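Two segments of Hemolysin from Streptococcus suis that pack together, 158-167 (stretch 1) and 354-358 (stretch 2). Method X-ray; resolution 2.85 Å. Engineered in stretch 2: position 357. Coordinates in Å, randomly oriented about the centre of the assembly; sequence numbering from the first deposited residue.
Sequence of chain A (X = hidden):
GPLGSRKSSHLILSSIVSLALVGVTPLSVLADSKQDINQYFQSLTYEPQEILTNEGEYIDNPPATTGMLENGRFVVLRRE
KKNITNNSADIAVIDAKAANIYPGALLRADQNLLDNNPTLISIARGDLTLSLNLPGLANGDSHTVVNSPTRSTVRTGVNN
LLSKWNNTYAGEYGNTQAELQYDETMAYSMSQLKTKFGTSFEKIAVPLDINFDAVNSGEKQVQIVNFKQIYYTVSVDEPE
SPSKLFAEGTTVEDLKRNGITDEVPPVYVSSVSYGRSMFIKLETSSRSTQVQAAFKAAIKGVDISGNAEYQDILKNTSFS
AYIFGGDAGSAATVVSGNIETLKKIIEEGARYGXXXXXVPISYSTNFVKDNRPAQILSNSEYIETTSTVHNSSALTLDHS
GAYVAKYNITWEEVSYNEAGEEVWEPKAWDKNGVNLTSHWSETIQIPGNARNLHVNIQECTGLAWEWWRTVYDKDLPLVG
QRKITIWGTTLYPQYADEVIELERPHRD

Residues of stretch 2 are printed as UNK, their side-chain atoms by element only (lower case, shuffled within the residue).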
# COMPACT_ATOMS: atom_id res chain seq x y z
N VAL A 158 -10.49 28.07 -19.02
CA VAL A 158 -9.25 27.47 -18.56
C VAL A 158 -8.11 27.86 -19.49
O VAL A 158 -6.97 28.05 -19.06
CB VAL A 158 -9.36 25.94 -18.49
CG1 VAL A 158 -8.05 25.32 -18.04
CG2 VAL A 158 -10.49 25.53 -17.56
N ASN A 159 -8.42 27.98 -20.78
CA ASN A 159 -7.44 28.38 -21.78
C ASN A 159 -6.92 29.79 -21.55
O ASN A 159 -5.71 30.02 -21.54
CB ASN A 159 -8.00 28.24 -23.19
CG ASN A 159 -7.95 26.81 -23.70
OD1 ASN A 159 -7.57 25.89 -22.97
ND2 ASN A 159 -8.34 26.61 -24.96
N ASN A 160 -7.84 30.74 -21.38
CA ASN A 160 -7.44 32.12 -21.12
C ASN A 160 -6.74 32.24 -19.77
O ASN A 160 -5.84 33.06 -19.59
CB ASN A 160 -8.63 33.08 -21.23
CG ASN A 160 -9.67 32.86 -20.15
OD1 ASN A 160 -9.36 32.83 -18.96
ND2 ASN A 160 -10.92 32.72 -20.57
N LEU A 161 -7.15 31.40 -18.82
CA LEU A 161 -6.48 31.35 -17.53
C LEU A 161 -5.04 30.88 -17.69
O LEU A 161 -4.10 31.65 -17.50
CB LEU A 161 -7.24 30.42 -16.57
CG LEU A 161 -8.62 30.89 -16.11
CD1 LEU A 161 -9.30 29.82 -15.27
CD2 LEU A 161 -8.50 32.19 -15.34
N LEU A 162 -4.88 29.61 -18.05
CA LEU A 162 -3.56 29.02 -18.24
C LEU A 162 -2.69 29.87 -19.17
O LEU A 162 -1.48 29.95 -18.99
CB LEU A 162 -3.68 27.60 -18.80
CG LEU A 162 -4.29 26.55 -17.87
CD1 LEU A 162 -4.49 25.23 -18.60
CD2 LEU A 162 -3.42 26.36 -16.63
N SER A 163 -3.32 30.49 -20.16
CA SER A 163 -2.61 31.35 -21.10
C SER A 163 -2.15 32.62 -20.40
O SER A 163 -1.02 33.07 -20.59
CB SER A 163 -3.48 31.68 -22.31
OG SER A 163 -4.53 32.56 -21.95
N LYS A 164 -3.04 33.20 -19.60
CA LYS A 164 -2.69 34.39 -18.83
C LYS A 164 -1.61 34.07 -17.81
O LYS A 164 -0.85 34.94 -17.39
CB LYS A 164 -3.93 34.96 -18.13
CG LYS A 164 -3.66 36.25 -17.36
CD LYS A 164 -4.91 36.78 -16.69
CE LYS A 164 -4.63 38.06 -15.93
NZ LYS A 164 -5.85 38.60 -15.26
N TRP A 165 -1.54 32.80 -17.41
CA TRP A 165 -0.53 32.36 -16.45
C TRP A 165 0.82 32.12 -17.12
O TRP A 165 1.84 32.63 -16.67
CB TRP A 165 -0.99 31.10 -15.72
CG TRP A 165 -2.02 31.37 -14.66
CD1 TRP A 165 -3.37 31.46 -14.83
CD2 TRP A 165 -1.78 31.57 -13.27
NE1 TRP A 165 -3.99 31.72 -13.63
CE2 TRP A 165 -3.03 31.79 -12.65
CE3 TRP A 165 -0.63 31.60 -12.47
CZ2 TRP A 165 -3.16 32.03 -11.29
CZ3 TRP A 165 -0.76 31.84 -11.12
CH2 TRP A 165 -2.02 32.05 -10.54
N ASN A 166 0.82 31.33 -18.20
CA ASN A 166 2.05 31.01 -18.90
C ASN A 166 2.61 32.18 -19.71
O ASN A 166 3.80 32.23 -20.01
CB ASN A 166 1.84 29.80 -19.82
CG ASN A 166 1.51 28.54 -19.06
OD1 ASN A 166 1.57 28.50 -17.83
ND2 ASN A 166 1.16 27.48 -19.79
N ASN A 167 1.73 33.12 -20.06
CA ASN A 167 2.11 34.27 -20.87
C ASN A 167 3.29 35.05 -20.29
O ASN A 167 4.13 35.56 -21.03
CB ASN A 167 0.91 35.20 -21.07
CG ASN A 167 1.21 36.33 -22.03
OD1 ASN A 167 2.16 36.27 -22.82
ND2 ASN A 167 0.41 37.39 -21.96
N UNK A 354 4.82 19.30 -18.45
CA UNK A 354 4.52 20.71 -18.70
C UNK A 354 3.28 21.16 -17.94
O UNK A 354 2.63 20.38 -17.25
n UNK A 354 4.31 20.28 -24.49
c UNK A 354 4.35 20.02 -23.03
c UNK A 354 4.36 20.97 -20.20
c UNK A 354 3.17 20.25 -20.82
c UNK A 354 3.10 20.51 -22.32
N UNK A 355 2.95 22.44 -18.09
CA UNK A 355 1.79 23.02 -17.43
C UNK A 355 0.80 23.56 -18.46
O UNK A 355 -0.38 23.74 -18.17
c UNK A 355 0.18 23.73 -15.04
c UNK A 355 0.44 25.92 -16.24
c UNK A 355 2.22 24.13 -16.46
c UNK A 355 1.16 24.77 -15.55
N UNK A 356 1.30 23.82 -19.67
CA UNK A 356 0.48 24.34 -20.75
C UNK A 356 -0.92 23.75 -20.75
O UNK A 356 -1.91 24.47 -20.66
n UNK A 356 3.25 24.45 -23.26
c UNK A 356 1.16 24.09 -22.10
o UNK A 356 2.82 25.67 -21.42
c UNK A 356 2.49 24.81 -22.23
N UNK A 357 -1.00 22.42 -20.84
CA UNK A 357 -2.28 21.72 -20.82
C UNK A 357 -2.13 20.33 -20.22
O UNK A 357 -1.43 19.47 -20.77
c UNK A 357 -3.32 22.92 -22.89
c UNK A 357 -3.68 22.69 -24.35
c UNK A 357 -4.50 23.52 -22.13
c UNK A 357 -2.86 21.62 -22.23
N UNK A 358 -2.78 20.10 -19.08
CA UNK A 358 -2.73 18.82 -18.41
C UNK A 358 -4.00 18.01 -18.61
O UNK A 358 -4.91 18.44 -19.32

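Stretch 1 is a helical segment whose backbone bonds run from residue i+4 back to residue i, as in L162 N to V158 O and N166 N to L162 O, both 2.8 Å. This spacing brings N159, L162 and N166 to the side that meets stretch 2, which has no regular helix or strand.

Position 354 carries five side-chain atoms, four carbons in an unbranched row ending in a nitrogen. None of them comes within contact distance of stretch 1; the CB of position 354 stays 7.3 Å from N166 ND2. A linear chain of four carbons with a terminal amine is lysine, so the residue is K354. Its NZ is hydrogen-bonded elsewhere in the structure.

Position 355 has four side-chain carbons, forked at the second, and no polar atom. Its CA-to-CB bond points sideways, but the end of the side chain comes nearer to the helix and reaches both L162 and N166. A fork at the second carbon is the mark of leucine, as opposed to isoleucine, which branches at the first. In L355, with chi1 t, CD1 lies 3.9 Å from L162 CD2, an apolar contact between buried side chains, and 3.2 Å from N166 OD1, where a methyl group meets a carbonyl oxygen.

Position 356 shows two carbons, the second carrying one oxygen and one nitrogen; the side-chain oxygen of position 356 lies 2.9 Å from N166 ND2. This is a short carboxamide, and the chain is one carbon too short for glutamine; the residue is asparagine, N356. Its CA is 6.7 Å from the CA of L162, the closest backbone register between the stretches. The CA-to-CB bond points away overall, yet the m rotamer brings the end of the side chain back, leaving N356 OD1 close to N166 ND2. Despite that short distance the angle is poor, and the two amides are not hydrogen-bonded. The backbone contributes as well, since N356 O lies 3.4 Å from L162 CD1.

Position 357 again has four carbons forked at the second, and these touch N159 and L162. The open, branched chain identifies leucine, L357, an engineered residue in place of the natural proline. Its side chain starts out sideways and ends nearer the helix, with L357 CD2 3.9 Å from L162 CD1 and 4.0 Å from N159 OD1.

Position 358 has backbone atoms alone, which makes it glycine, G358. It makes no contact with stretch 1, although there is room beside it: an ideal CB would find nothing of the helix within 5.5 Å.

The contact is small, burying 263 Å² over both sides. L162 and N166 share it equally by area, L162 touching three consecutive residues and N166 two, while N159 adds a smaller part at L357. With no hydrogen bond across the stretches, it consists of two apolar leucine contacts and of van der Waals contacts that also involve N159, N166 and the carbonyl of N356.

Stretch 2 (354-358) KLNLG
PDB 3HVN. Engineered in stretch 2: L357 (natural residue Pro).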